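SusD superfamily protein (Bacteroides thetaiotaomicron, PDB 3MCX) is of unknown function but belongs to the SusD family of outer-membrane proteins, which probably bind glycans at the cell surface, and carries zinc ions in the crystal. Local coordinates at residues A[310-315]-A[335-340]. Numbering follows the deposited sequence.
With ZN (zinc ion), chain D.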
loop_
_atom_site.group_PDB
_atom_site.type_symbol
_atom_site.label_atom_id
_atom_site.label_comp_id
_atom_site.label_asym_id
_atom_site.label_seq_id
_atom_site.Cartn_x
_atom_site.Cartn_y
_atom_site.Cartn_z
ATOM N N HIS A 310 -18.051 6.378 9.038
ATOM C CA HIS A 310 -19.200 5.475 8.981
ATOM C C HIS A 310 -19.857 5.494 7.613
ATOM O O HIS A 310 -20.486 4.516 7.235
ATOM C CB HIS A 310 -20.249 5.796 10.038
ATOM C CG HIS A 310 -19.799 5.482 11.419
ATOM N ND1 HIS A 310 -19.719 4.198 11.910
ATOM C CD2 HIS A 310 -19.383 6.297 12.418
ATOM C CE1 HIS A 310 -19.243 4.237 13.149
ATOM N NE2 HIS A 310 -19.049 5.502 13.488
ATOM N N CYS A 311 -19.690 6.568 6.856
ATOM C CA CYS A 311 -20.262 6.663 5.508
ATOM C C CYS A 311 -19.709 5.628 4.543
ATOM O O CYS A 311 -20.288 5.392 3.506
ATOM C CB CYS A 311 -20.001 8.063 4.908
ATOM S SG CYS A 311 -18.303 8.456 4.361
ATOM N N LEU A 312 -18.536 5.076 4.848
ATOM C CA LEU A 312 -17.859 4.117 3.972
ATOM C C LEU A 312 -18.167 2.659 4.294
ATOM O O LEU A 312 -17.631 1.773 3.643
ATOM C CB LEU A 312 -16.342 4.314 4.097
ATOM C CG LEU A 312 -15.830 5.641 3.548
ATOM C CD1 LEU A 312 -14.368 5.814 3.941
ATOM C CD2 LEU A 312 -16.039 5.774 2.060
ATOM N N THR A 313 -19.008 2.402 5.296
ATOM C CA THR A 313 -19.393 1.033 5.680
ATOM C C THR A 313 -20.865 0.813 5.282
ATOM O O THR A 313 -21.751 1.567 5.685
ATOM C CB THR A 313 -19.198 0.801 7.197
ATOM O OG1 THR A 313 -20.102 1.629 7.938
ATOM C CG2 THR A 313 -17.756 1.143 7.607
ATOM N N LYS A 314 -21.123 -0.229 4.497
ATOM C CA LYS A 314 -22.411 -0.477 3.889
ATOM C C LYS A 314 -22.847 -1.930 4.143
ATOM O O LYS A 314 -22.029 -2.837 4.082
ATOM C CB LYS A 314 -22.282 -0.267 2.376
ATOM C CG LYS A 314 -21.712 1.078 1.971
ATOM C CD LYS A 314 -22.634 2.194 2.430
ATOM C CE LYS A 314 -22.163 3.566 1.968
ATOM N NZ LYS A 314 -22.930 4.682 2.637
ATOM N N GLU A 315 -24.141 -2.141 4.323
ATOM C CA GLU A 315 -24.694 -3.454 4.412
ATOM C C GLU A 315 -24.776 -4.033 2.976
ATOM O O GLU A 315 -24.830 -3.288 2.016
ATOM C CB GLU A 315 -26.090 -3.290 4.962
ATOM C CG GLU A 315 -26.696 -4.518 5.339
ATOM C CD GLU A 315 -28.187 -4.472 5.711
ATOM O OE1 GLU A 315 -28.886 -3.415 6.000
ATOM O OE2 GLU A 315 -28.639 -5.633 5.740
ATOM N N LEU A 335 -16.891 -2.243 2.370
ATOM C CA LEU A 335 -16.141 -0.997 2.336
ATOM C C LEU A 335 -16.425 -0.291 1.025
ATOM O O LEU A 335 -16.229 -0.906 -0.035
ATOM C CB LEU A 335 -14.643 -1.310 2.463
ATOM C CG LEU A 335 -13.722 -0.089 2.493
ATOM C CD1 LEU A 335 -14.021 0.762 3.704
ATOM C CD2 LEU A 335 -12.234 -0.495 2.393
ATOM N N ALA A 336 -16.827 0.972 1.064
ATOM C CA ALA A 336 -17.274 1.704 -0.138
ATOM C C ALA A 336 -16.249 2.756 -0.620
ATOM O O ALA A 336 -16.624 3.730 -1.248
ATOM C CB ALA A 336 -18.641 2.351 0.112
ATOM N N LYS A 337 -14.975 2.576 -0.314
ATOM C CA LYS A 337 -13.946 3.519 -0.731
ATOM C C LYS A 337 -13.684 3.558 -2.242
ATOM O O LYS A 337 -13.203 4.557 -2.722
ATOM C CB LYS A 337 -12.614 3.256 -0.033
ATOM C CG LYS A 337 -12.529 3.850 1.317
ATOM C CD LYS A 337 -11.105 3.791 1.854
ATOM C CE LYS A 337 -11.091 4.516 3.170
ATOM N NZ LYS A 337 -9.826 4.402 3.898
ATOM N N PHE A 338 -13.967 2.474 -2.970
ATOM C CA PHE A 338 -13.570 2.380 -4.383
ATOM C C PHE A 338 -14.769 2.032 -5.265
ATOM O O PHE A 338 -14.811 0.987 -5.927
ATOM C CB PHE A 338 -12.446 1.338 -4.519
ATOM C CG PHE A 338 -11.378 1.482 -3.476
ATOM C CD1 PHE A 338 -10.666 2.668 -3.363
ATOM C CD2 PHE A 338 -11.146 0.467 -2.528
ATOM C CE1 PHE A 338 -9.683 2.830 -2.348
ATOM C CE2 PHE A 338 -10.165 0.630 -1.511
ATOM C CZ PHE A 338 -9.444 1.827 -1.435
ATOM N N PRO A 339 -15.767 2.937 -5.338
ATOM C CA PRO A 339 -17.012 2.609 -6.055
ATOM C C PRO A 339 -16.935 2.857 -7.570
ATOM O O PRO A 339 -17.905 2.583 -8.283
ATOM C CB PRO A 339 -17.988 3.564 -5.424
ATOM C CG PRO A 339 -17.138 4.832 -5.210
ATOM C CD PRO A 339 -15.836 4.283 -4.726
ATOM N N GLY A 340 -15.813 3.404 -8.060
ATOM C CA GLY A 340 -15.695 3.766 -9.475
ATOM C C GLY A 340 -16.055 5.217 -9.722
ATOM O O GLY A 340 -16.665 5.876 -8.868
HETATM ZN ZN ZN D . -30.451 -6.245 6.127
#
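One backbone hydrogen bond ties 310-315 to 335-340. A336 N donates to L312 O at 2.8 Å, in the plane of the carbonyl and on a lone pair. The N-H...O angle is 150°, so the bond is slightly bent. The same oxygen receives a CA-H...O contact from L335, with L335 CA and L312 O 3.4 Å apart.

The L312 side chain does most of the apolar packing. Its CG lies anti to the carbonyl carbon (chi1 -67°), and its two methyls reach the other segment. CD1 of L312 meets the aliphatic chain of K337 at CE, 3.6 Å away, and also touches CG of K337. The L312 and K337 side chains cross obliquely. CD2 of L312 lies by the A336 carbonyl. An alanine here would remove both methyls and would probably loosen the packing along K337. The methyl CB of A336 meets CG of K314 at 3.8 Å. The K314 chain bends at chi2 (-63°), and its NZ makes a weak hydrogen bond back to C311 O.

Further out, K337 extends beyond CG to a salt bridge with E417 and hydrogen bonds to the carbonyls of V415 and E413. W248 touches both L312 and K337. The turn before the strand is closed by H310 O, which accepts from T313 N and from T313 OG1, the latter at 3.0 Å. T313 packs on helix 295-301.

T313 and L335 form a non-hydrogen-bonded antiparallel pair, CA to CA 5.1 Å. K314 and Y334 continue the backbone pairing. The arrangement is a short two-stranded antiparallel sheet, and the first strand leads into E315, whose OE2 binds zinc with E319 and H330.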